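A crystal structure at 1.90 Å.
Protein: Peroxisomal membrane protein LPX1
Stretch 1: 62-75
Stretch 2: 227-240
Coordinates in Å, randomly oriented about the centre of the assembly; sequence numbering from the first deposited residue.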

ATOM      1  N   GLY A  62     -13.913 -16.326   9.367  1.00 28.45           N
ATOM      2  CA  GLY A  62     -15.244 -16.955   9.515  1.00 28.42           C
ATOM      3  C   GLY A  62     -16.259 -16.188  10.325  1.00 29.76           C
ATOM      4  O   GLY A  62     -17.359 -16.669  10.563  1.00 31.39           O
ATOM      5  N   MET A  63     -15.928 -14.986  10.751  1.00 28.96           N
ATOM      6  CA  MET A  63     -16.867 -14.158  11.526  1.00 29.86           C
ATOM      7  C   MET A  63     -17.300 -12.996  10.672  1.00 29.34           C
ATOM      8  O   MET A  63     -17.416 -13.129   9.446  1.00 29.32           O
ATOM      9  CB  MET A  63     -16.190 -13.748  12.877  1.00 29.92           C
ATOM     10  CG  MET A  63     -15.765 -14.937  13.655  1.00 33.25           C
ATOM     11  SD  MET A  63     -15.651 -14.593  15.401  1.00 41.08           S
ATOM     12  CE  MET A  63     -14.475 -15.791  15.936  1.00 42.30           C
ATOM     13  N   SER A  64     -17.524 -11.826  11.265  1.00 29.36           N
ATOM     14  CA  SER A  64     -17.945 -10.628  10.499  1.00 28.05           C
ATOM     15  C   SER A  64     -17.812  -9.460  11.440  1.00 26.63           C
ATOM     16  O   SER A  64     -17.557  -9.651  12.608  1.00 26.02           O
ATOM     17  CB  SER A  64     -19.425 -10.750  10.058  1.00 30.06           C
ATOM     18  OG  SER A  64     -20.313 -10.645  11.194  1.00 28.97           O
ATOM     19  N   LYS A  65     -18.186  -8.302  10.961  1.00 26.15           N
ATOM     20  CA  LYS A  65     -18.146  -7.079  11.703  1.00 26.26           C
ATOM     21  C   LYS A  65     -19.123  -7.094  12.887  1.00 28.15           C
ATOM     22  O   LYS A  65     -18.920  -6.366  13.834  1.00 28.83           O
ATOM     23  CB  LYS A  65     -18.473  -5.956  10.778  1.00 28.28           C
ATOM     24  CG  LYS A  65     -19.933  -5.977  10.313  1.00 29.79           C
ATOM     25  CD  LYS A  65     -20.252  -4.857   9.287  1.00 33.27           C
ATOM     26  CE  LYS A  65     -21.623  -5.198   8.700  1.00 32.96           C
ATOM     27  NZ  LYS A  65     -22.136  -4.225   7.653  1.00 42.22           N
ATOM     28  N   VAL A  66     -20.126  -7.973  12.855  1.00 28.32           N
ATOM     29  CA  VAL A  66     -21.155  -7.966  13.870  1.00 29.41           C
ATOM     30  C   VAL A  66     -20.625  -8.319  15.275  1.00 29.51           C
ATOM     31  O   VAL A  66     -21.224  -7.919  16.304  1.00 30.70           O
ATOM     32  CB  VAL A  66     -22.353  -8.898  13.525  1.00 32.79           C
ATOM     33  CG1 VAL A  66     -22.121 -10.421  13.899  1.00 32.99           C
ATOM     34  CG2 VAL A  66     -23.615  -8.334  14.200  1.00 32.23           C
ATOM     35  N   VAL A  67     -19.501  -9.035  15.322  1.00 28.51           N
ATOM     36  CA  VAL A  67     -18.945  -9.494  16.599  1.00 29.30           C
ATOM     37  C   VAL A  67     -18.449  -8.338  17.465  1.00 28.74           C
ATOM     38  O   VAL A  67     -18.266  -8.498  18.683  1.00 30.91           O
ATOM     39  CB  VAL A  67     -17.791 -10.515  16.430  1.00 30.40           C
ATOM     40  CG1 VAL A  67     -18.323 -11.769  15.635  1.00 33.30           C
ATOM     41  CG2 VAL A  67     -16.520  -9.890  15.808  1.00 27.31           C
ATOM     42  N   TRP A  68     -18.312  -7.158  16.854  1.00 28.12           N
ATOM     43  CA  TRP A  68     -17.910  -5.986  17.589  1.00 28.82           C
ATOM     44  C   TRP A  68     -19.050  -5.089  18.020  1.00 28.83           C
ATOM     45  O   TRP A  68     -18.853  -4.138  18.818  1.00 28.89           O
ATOM     46  CB  TRP A  68     -16.912  -5.184  16.781  1.00 26.35           C
ATOM     47  CG  TRP A  68     -15.790  -5.939  16.211  1.00 27.87           C
ATOM     48  CD1 TRP A  68     -15.596  -6.227  14.897  1.00 24.49           C
ATOM     49  CD2 TRP A  68     -14.661  -6.507  16.919  1.00 24.41           C
ATOM     50  NE1 TRP A  68     -14.413  -6.887  14.727  1.00 23.13           N
ATOM     51  CE2 TRP A  68     -13.802  -7.066  15.932  1.00 27.35           C
ATOM     52  CE3 TRP A  68     -14.296  -6.584  18.235  1.00 27.66           C
ATOM     53  CZ2 TRP A  68     -12.659  -7.703  16.246  1.00 24.62           C
ATOM     54  CZ3 TRP A  68     -13.061  -7.197  18.550  1.00 27.50           C
ATOM     55  CH2 TRP A  68     -12.287  -7.742  17.559  1.00 24.78           C
ATOM     56  N   GLU A  69     -20.286  -5.371  17.592  1.00 30.47           N
ATOM     57  CA  GLU A  69     -21.358  -4.499  18.035  1.00 31.09           C
ATOM     58  C   GLU A  69     -21.565  -4.397  19.528  1.00 31.45           C
ATOM     59  O   GLU A  69     -21.829  -3.295  20.045  1.00 31.29           O
ATOM     60  CB  GLU A  69     -22.693  -4.787  17.290  1.00 32.74           C
ATOM     61  CG  GLU A  69     -22.506  -4.555  15.808  1.00 31.71           C
ATOM     62  CD  GLU A  69     -23.854  -4.858  14.981  1.00 37.14           C
ATOM     63  OE1 GLU A  69     -24.869  -5.259  15.563  1.00 39.76           O
ATOM     64  OE2 GLU A  69     -23.793  -4.783  13.766  1.00 42.45           O
ATOM     65  N   TYR A  70     -21.452  -5.509  20.247  1.00 30.29           N
ATOM     66  CA  TYR A  70     -21.527  -5.519  21.670  1.00 31.44           C
ATOM     67  C   TYR A  70     -20.508  -4.520  22.302  1.00 31.27           C
ATOM     68  O   TYR A  70     -20.704  -4.032  23.395  1.00 32.56           O
ATOM     69  CB  TYR A  70     -21.258  -6.973  22.144  1.00 31.36           C
ATOM     70  CG  TYR A  70     -21.238  -7.117  23.610  1.00 32.15           C
ATOM     71  CD1 TYR A  70     -20.064  -6.965  24.336  1.00 33.19           C
ATOM     72  CD2 TYR A  70     -22.406  -7.424  24.300  1.00 32.43           C
ATOM     73  CE1 TYR A  70     -20.042  -7.106  25.709  1.00 32.25           C
ATOM     74  CE2 TYR A  70     -22.423  -7.621  25.726  1.00 40.45           C
ATOM     75  CZ  TYR A  70     -21.228  -7.452  26.433  1.00 37.76           C
ATOM     76  OH  TYR A  70     -21.297  -7.557  27.775  1.00 41.48           O
ATOM     77  N   TYR A  71     -19.377  -4.318  21.633  1.00 30.54           N
ATOM     78  CA  TYR A  71     -18.344  -3.446  22.176  1.00 30.66           C
ATOM     79  C   TYR A  71     -18.702  -1.963  22.162  1.00 31.73           C
ATOM     80  O   TYR A  71     -18.235  -1.173  23.030  1.00 30.58           O
ATOM     81  CB  TYR A  71     -17.059  -3.585  21.363  1.00 29.36           C
ATOM     82  CG  TYR A  71     -16.285  -4.894  21.594  1.00 29.11           C
ATOM     83  CD1 TYR A  71     -16.896  -6.152  21.443  1.00 33.00           C
ATOM     84  CD2 TYR A  71     -14.907  -4.864  21.898  1.00 30.53           C
ATOM     85  CE1 TYR A  71     -16.165  -7.383  21.653  1.00 32.43           C
ATOM     86  CE2 TYR A  71     -14.194  -6.043  22.050  1.00 29.56           C
ATOM     87  CZ  TYR A  71     -14.815  -7.291  21.956  1.00 30.20           C
ATOM     88  OH  TYR A  71     -14.070  -8.459  22.137  1.00 30.62           O
ATOM     89  N   LEU A  72     -19.508  -1.578  21.175  1.00 30.70           N
ATOM     90  CA  LEU A  72     -19.729  -0.135  20.942  1.00 31.41           C
ATOM     91  C   LEU A  72     -20.189   0.678  22.133  1.00 33.01           C
ATOM     92  O   LEU A  72     -19.621   1.704  22.374  1.00 35.35           O
ATOM     93  CB  LEU A  72     -20.709   0.083  19.754  1.00 30.91           C
ATOM     94  CG  LEU A  72     -20.202  -0.468  18.453  1.00 32.11           C
ATOM     95  CD1 LEU A  72     -21.377  -0.457  17.366  1.00 31.02           C
ATOM     96  CD2 LEU A  72     -18.904   0.302  17.974  1.00 30.59           C
ATOM     97  N   PRO A  73     -21.207   0.248  22.896  1.00 35.39           N
ATOM     98  CA  PRO A  73     -21.571   1.096  24.015  1.00 37.97           C
ATOM     99  C   PRO A  73     -20.602   0.990  25.199  1.00 38.87           C
ATOM    100  O   PRO A  73     -20.714   1.764  26.118  1.00 38.01           O
ATOM    101  CB  PRO A  73     -22.990   0.637  24.384  1.00 40.61           C
ATOM    102  CG  PRO A  73     -23.203  -0.617  23.626  1.00 38.98           C
ATOM    103  CD  PRO A  73     -22.124  -0.886  22.723  1.00 35.72           C
ATOM    104  N   ARG A  74     -19.634   0.063  25.145  1.00 36.51           N
ATOM    105  CA  ARG A  74     -18.808  -0.234  26.304  1.00 37.96           C
ATOM    106  C   ARG A  74     -17.382   0.334  26.174  1.00 38.20           C
ATOM    107  O   ARG A  74     -16.625   0.369  27.150  1.00 38.00           O
ATOM    108  CB  ARG A  74     -18.759  -1.738  26.451  1.00 38.30           C
ATOM    109  CG  ARG A  74     -20.013  -2.271  27.002  1.00 41.65           C
ATOM    110  CD  ARG A  74     -20.091  -3.766  26.792  1.00 42.58           C
ATOM    111  NE  ARG A  74     -21.311  -4.239  27.411  1.00 42.96           N
ATOM    112  CZ  ARG A  74     -22.506  -4.295  26.825  1.00 41.95           C
ATOM    113  NH1 ARG A  74     -22.696  -3.945  25.541  1.00 40.27           N
ATOM    114  NH2 ARG A  74     -23.515  -4.728  27.522  1.00 44.59           N
ATOM    115  N   LEU A  75     -17.085   0.865  25.002  1.00 36.88           N
ATOM    116  CA  LEU A  75     -15.845   1.502  24.742  1.00 38.23           C
ATOM    117  C   LEU A  75     -15.582   2.802  25.504  1.00 41.13           C
ATOM    118  O   LEU A  75     -16.464   3.491  25.852  1.00 41.54           O
ATOM    119  CB  LEU A  75     -15.644   1.681  23.251  1.00 36.47           C
ATOM    120  CG  LEU A  75     -15.373   0.370  22.471  1.00 31.20           C
ATOM    121  CD1 LEU A  75     -15.598   0.708  20.970  1.00 31.80           C
ATOM    122  CD2 LEU A  75     -13.983  -0.205  22.707  1.00 34.44           C
ATOM    123  N   ALA A 227     -19.994 -18.291  22.791  1.00 39.67           N
ATOM    124  CA  ALA A 227     -19.887 -16.836  22.736  1.00 38.19           C
ATOM    125  C   ALA A 227     -20.871 -16.235  23.746  1.00 39.57           C
ATOM    126  O   ALA A 227     -21.877 -16.855  24.117  1.00 41.20           O
ATOM    127  CB  ALA A 227     -20.192 -16.316  21.338  1.00 36.70           C
ATOM    128  N   HIS A 228     -20.509 -15.088  24.280  1.00 38.37           N
ATOM    129  CA  HIS A 228     -21.450 -14.287  25.107  1.00 40.54           C
ATOM    130  C   HIS A 228     -22.849 -14.325  24.491  1.00 40.64           C
ATOM    131  O   HIS A 228     -22.988 -14.073  23.287  1.00 39.54           O
ATOM    132  CB  HIS A 228     -20.943 -12.840  25.149  1.00 38.49           C
ATOM    133  CG  HIS A 228     -21.645 -11.974  26.138  1.00 40.76           C
ATOM    134  ND1 HIS A 228     -22.947 -11.546  25.967  1.00 44.82           N
ATOM    135  CD2 HIS A 228     -21.213 -11.421  27.294  1.00 44.61           C
ATOM    136  CE1 HIS A 228     -23.299 -10.817  27.012  1.00 49.04           C
ATOM    137  NE2 HIS A 228     -22.256 -10.697  27.818  1.00 44.68           N
ATOM    138  N   SER A 229     -23.869 -14.616  25.289  1.00 42.18           N
ATOM    139  CA  SER A 229     -25.214 -14.819  24.720  1.00 44.86           C
ATOM    140  C   SER A 229     -25.677 -13.655  23.779  1.00 43.37           C
ATOM    141  O   SER A 229     -26.366 -13.923  22.799  1.00 44.34           O
ATOM    142  CB  SER A 229     -26.240 -15.100  25.828  1.00 46.44           C
ATOM    143  OG  SER A 229     -26.165 -14.027  26.729  1.00 49.86           O
ATOM    144  N   GLN A 230     -25.314 -12.394  24.073  1.00 43.00           N
ATOM    145  CA  GLN A 230     -25.744 -11.291  23.226  1.00 43.05           C
ATOM    146  C   GLN A 230     -24.998 -11.334  21.909  1.00 40.84           C
ATOM    147  O   GLN A 230     -25.585 -11.021  20.882  1.00 40.93           O
ATOM    148  CB  GLN A 230     -25.577  -9.897  23.877  1.00 43.55           C
ATOM    149  CG  GLN A 230     -26.306  -9.758  25.192  1.00 53.23           C
ATOM    150  CD  GLN A 230     -26.220  -8.353  25.877  1.00 56.92           C
ATOM    151  OE1 GLN A 230     -26.346  -8.259  27.111  1.00 63.32           O
ATOM    152  NE2 GLN A 230     -26.037  -7.296  25.091  1.00 53.57           N
ATOM    153  N   ILE A 231     -23.710 -11.686  21.919  1.00 37.57           N
ATOM    154  CA  ILE A 231     -22.946 -11.743  20.682  1.00 36.35           C
ATOM    155  C   ILE A 231     -23.388 -12.916  19.797  1.00 35.98           C
ATOM    156  O   ILE A 231     -23.577 -12.777  18.606  1.00 36.00           O
ATOM    157  CB  ILE A 231     -21.408 -11.767  20.965  1.00 34.25           C
ATOM    158  CG1 ILE A 231     -21.011 -10.477  21.723  1.00 37.32           C
ATOM    159  CG2 ILE A 231     -20.553 -11.884  19.715  1.00 30.07           C
ATOM    160  CD1 ILE A 231     -19.479 -10.388  22.089  1.00 34.90           C
ATOM    161  N   LEU A 232     -23.649 -14.034  20.418  1.00 38.71           N
ATOM    162  CA  LEU A 232     -24.228 -15.179  19.713  1.00 38.40           C
ATOM    163  C   LEU A 232     -25.570 -14.833  19.051  1.00 39.45           C
ATOM    164  O   LEU A 232     -25.772 -15.111  17.852  1.00 38.89           O
ATOM    165  CB  LEU A 232     -24.351 -16.341  20.692  1.00 39.52           C
ATOM    166  CG  LEU A 232     -24.895 -17.647  20.146  1.00 39.64           C
ATOM    167  CD1 LEU A 232     -24.069 -18.044  18.898  1.00 34.21           C
ATOM    168  CD2 LEU A 232     -24.856 -18.718  21.312  1.00 42.38           C
ATOM    169  N   GLN A 233     -26.445 -14.154  19.784  1.00 40.69           N
ATOM    170  CA  GLN A 233     -27.726 -13.726  19.237  1.00 41.26           C
ATOM    171  C   GLN A 233     -27.441 -12.762  18.076  1.00 39.89           C
ATOM    172  O   GLN A 233     -28.082 -12.878  17.055  1.00 40.72           O
ATOM    173  CB  GLN A 233     -28.603 -13.033  20.285  1.00 42.58           C
ATOM    174  CG  GLN A 233     -30.054 -12.726  19.797  1.00 45.75           C
ATOM    175  CD  GLN A 233     -30.798 -13.990  19.451  1.00 47.39           C
ATOM    176  OE1 GLN A 233     -30.950 -14.849  20.306  1.00 51.31           O
ATOM    177  NE2 GLN A 233     -31.298 -14.100  18.215  1.00 49.24           N
ATOM    178  N   ASN A 234     -26.535 -11.800  18.241  1.00 38.66           N
ATOM    179  CA  ASN A 234     -26.189 -10.892  17.116  1.00 38.47           C
ATOM    180  C   ASN A 234     -25.646 -11.637  15.893  1.00 37.81           C
ATOM    181  O   ASN A 234     -26.007 -11.305  14.760  1.00 37.60           O
ATOM    182  CB  ASN A 234     -25.140  -9.912  17.524  1.00 38.18           C
ATOM    183  CG  ASN A 234     -25.629  -8.942  18.517  1.00 40.76           C
ATOM    184  OD1 ASN A 234     -26.883  -8.772  18.702  1.00 42.57           O
ATOM    185  ND2 ASN A 234     -24.659  -8.279  19.203  1.00 39.32           N
ATOM    186  N   ILE A 235     -24.800 -12.660  16.145  1.00 36.71           N
ATOM    187  CA  ILE A 235     -24.264 -13.504  15.066  1.00 36.38           C
ATOM    188  C   ILE A 235     -25.413 -14.216  14.359  1.00 36.93           C
ATOM    189  O   ILE A 235     -25.486 -14.233  13.124  1.00 37.35           O
ATOM    190  CB  ILE A 235     -23.201 -14.505  15.572  1.00 36.96           C
ATOM    191  CG1 ILE A 235     -21.908 -13.765  15.945  1.00 34.95           C
ATOM    192  CG2 ILE A 235     -22.945 -15.581  14.521  1.00 35.08           C
ATOM    193  CD1 ILE A 235     -20.892 -14.604  16.810  1.00 36.97           C
ATOM    194  N   ILE A 236     -26.298 -14.820  15.136  1.00 37.89           N
ATOM    195  CA  ILE A 236     -27.416 -15.573  14.588  1.00 38.25           C
ATOM    196  C   ILE A 236     -28.283 -14.715  13.696  1.00 39.05           C
ATOM    197  O   ILE A 236     -28.626 -15.097  12.566  1.00 40.66           O
ATOM    198  CB  ILE A 236     -28.227 -16.264  15.718  1.00 39.86           C
ATOM    199  CG1 ILE A 236     -27.403 -17.421  16.324  1.00 42.05           C
ATOM    200  CG2 ILE A 236     -29.623 -16.722  15.190  1.00 41.32           C
ATOM    201  CD1 ILE A 236     -27.866 -17.924  17.807  1.00 44.95           C
ATOM    202  N   ASP A 237     -28.612 -13.525  14.168  1.00 39.70           N
ATOM    203  CA  ASP A 237     -29.489 -12.619  13.443  1.00 41.54           C
ATOM    204  C   ASP A 237     -28.801 -12.018  12.208  1.00 40.43           C
ATOM    205  O   ASP A 237     -29.473 -11.745  11.176  1.00 41.89           O
ATOM    206  CB  ASP A 237     -29.997 -11.504  14.381  1.00 42.33           C
ATOM    207  CG  ASP A 237     -31.021 -12.031  15.429  1.00 46.55           C
ATOM    208  OD1 ASP A 237     -31.704 -13.015  15.121  1.00 48.93           O
ATOM    209  OD2 ASP A 237     -31.109 -11.493  16.564  1.00 44.78           O
ATOM    210  N   PHE A 238     -27.503 -11.783  12.305  1.00 38.73           N
ATOM    211  CA  PHE A 238     -26.764 -11.094  11.201  1.00 38.48           C
ATOM    212  C   PHE A 238     -26.516 -12.064  10.026  1.00 38.07           C
ATOM    213  O   PHE A 238     -26.605 -11.701   8.851  1.00 38.46           O
ATOM    214  CB  PHE A 238     -25.472 -10.560  11.710  1.00 37.21           C
ATOM    215  CG  PHE A 238     -24.551 -10.030  10.633  1.00 36.47           C
ATOM    216  CD1 PHE A 238     -24.668  -8.733  10.190  1.00 40.42           C
ATOM    217  CD2 PHE A 238     -23.552 -10.828  10.109  1.00 35.00           C
ATOM    218  CE1 PHE A 238     -23.825  -8.259   9.204  1.00 39.22           C
ATOM    219  CE2 PHE A 238     -22.731 -10.384   9.156  1.00 38.09           C
ATOM    220  CZ  PHE A 238     -22.849  -9.092   8.692  1.00 37.84           C
ATOM    221  N   GLU A 239     -26.218 -13.316  10.361  1.00 38.71           N
ATOM    222  CA  GLU A 239     -25.881 -14.330   9.362  1.00 39.41           C
ATOM    223  C   GLU A 239     -27.095 -14.849   8.617  1.00 42.92           C
ATOM    224  O   GLU A 239     -26.948 -15.413   7.545  1.00 44.33           O
ATOM    225  CB  GLU A 239     -25.107 -15.514  10.016  1.00 38.19           C
ATOM    226  CG  GLU A 239     -23.665 -15.242  10.492  1.00 38.44           C
ATOM    227  CD  GLU A 239     -22.691 -14.941   9.299  1.00 36.64           C
ATOM    228  OE1 GLU A 239     -23.038 -15.371   8.150  1.00 35.67           O
ATOM    229  OE2 GLU A 239     -21.556 -14.381   9.535  1.00 34.66           O
ATOM    230  N   ARG A 240     -28.300 -14.734   9.194  1.00 45.32           N
ATOM    231  CA  ARG A 240     -29.447 -15.414   8.621  1.00 47.91           C
ATOM    232  C   ARG A 240     -29.826 -14.781   7.279  1.00 50.03           C
ATOM    233  O   ARG A 240     -30.033 -13.577   7.227  1.00 49.74           O
ATOM    234  CB  ARG A 240     -30.631 -15.323   9.592  1.00 49.34           C
ATOM    235  CG  ARG A 240     -31.902 -15.940   9.127  1.00 51.67           C
ATOM    236  CD  ARG A 240     -33.038 -15.580  10.103  1.00 53.40           C
ATOM    237  NE  ARG A 240     -32.973 -16.297  11.373  1.00 53.20           N
ATOM    238  CZ  ARG A 240     -32.691 -15.767  12.578  1.00 54.49           C
ATOM    239  NH1 ARG A 240     -32.421 -14.476  12.731  1.00 52.29           N
ATOM    240  NH2 ARG A 240     -32.695 -16.545  13.661  1.00 54.57           N
TER
HETATM  241  O   HOH W   1     -20.002 -16.037  10.885  1.00 37.20           O
HETATM  242  O   HOH W   2     -19.661 -13.595   7.771  1.00 31.65           O
HETATM  243  O   HOH W   3     -21.221 -13.010  11.804  1.00 33.65           O
HETATM  244  O   HOH W   4     -21.865  -8.091  18.961  1.00 32.27           O

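Two segments far apart in sequence can fit together almost wholly by shape, with water completing the polar links, and this pair from the peroxisomal membrane protein LPX1 illustrates the principle. One partner is a regular helix from Ser229 onward, whose start is capped by His228: its ND1 accepts a hydrogen bond from Gln230 N at 3.1 Å. The other has helical backbone angles from 65 to 73 but lacks the regular bonding pattern. Several of its bonds span three residues, as from Glu69 N to Val66 O (3.0 Å). The backbones come close, with CA of Val67 6.1 Å from CA of Ile231 and CA of Val66 6.5 Å from CA of Ile235.

At this spacing, branched aliphatic side chains fill much of the space between the backbones. Val66 points toward the helix and enters a hollow lined by Asn234, Ile235 and Phe238, residues brought to one side by the helical turn. Its CG1 lies 3.9 Å from Ile235 CG1, while its CG2 rests 4.0 Å from Asn234 CB. Its CB sits over one face of the Phe238 ring, 4.1 Å from the centroid, a CH-pi contact, mostly dispersion, in which the C-H lies against the aromatic face. The same ring reaches its neighbours: Phe238 CE2 is 3.2 Å from Ser64 OG, and Phe238 CE1 is 3.8 Å from Lys65 CE, part of that residue's long aliphatic chain.

The helix returns the gesture with Ile231, whose CG1 packs 3.5 Å from Tyr70 CB and whose CD1 approaches the edge of the Tyr71 ring, 4.5 Å from Tyr71 CE1. Beside it, Val67 CG1 meets Ile235 CD1 at 4.0 Å. This snug apolar fit has a cost: Val67 O is buried without a polar partner. Tyr70 covers more of the helix's beginning, its ring set obliquely against that of His228, with centroids 4.5 Å apart and planes at 48°. Gln230 NE2 lies at the edge of the Tyr70 ring, 3.7 Å from Tyr70 CE2.

No clear direct hydrogen bond joins the stretches; the clear polar links run through water. Three waters converge on Glu239 OE2, each donating to this carboxylate oxygen, and connect it to Gly62 O, Met63 O and Ser64 OG. Midway along the contact, a fourth water donates to Val66 O (2.7 Å from the water oxygen) and accepts from Tyr70 N (2.9 Å) and Asn234 ND2 (2.8 Å). It thus gives Tyr70 N, which has no backbone partner within the stretch, an acceptor, adds to the bond Val66 O already takes from Glu69 N, and ties both to the side chain of Asn234.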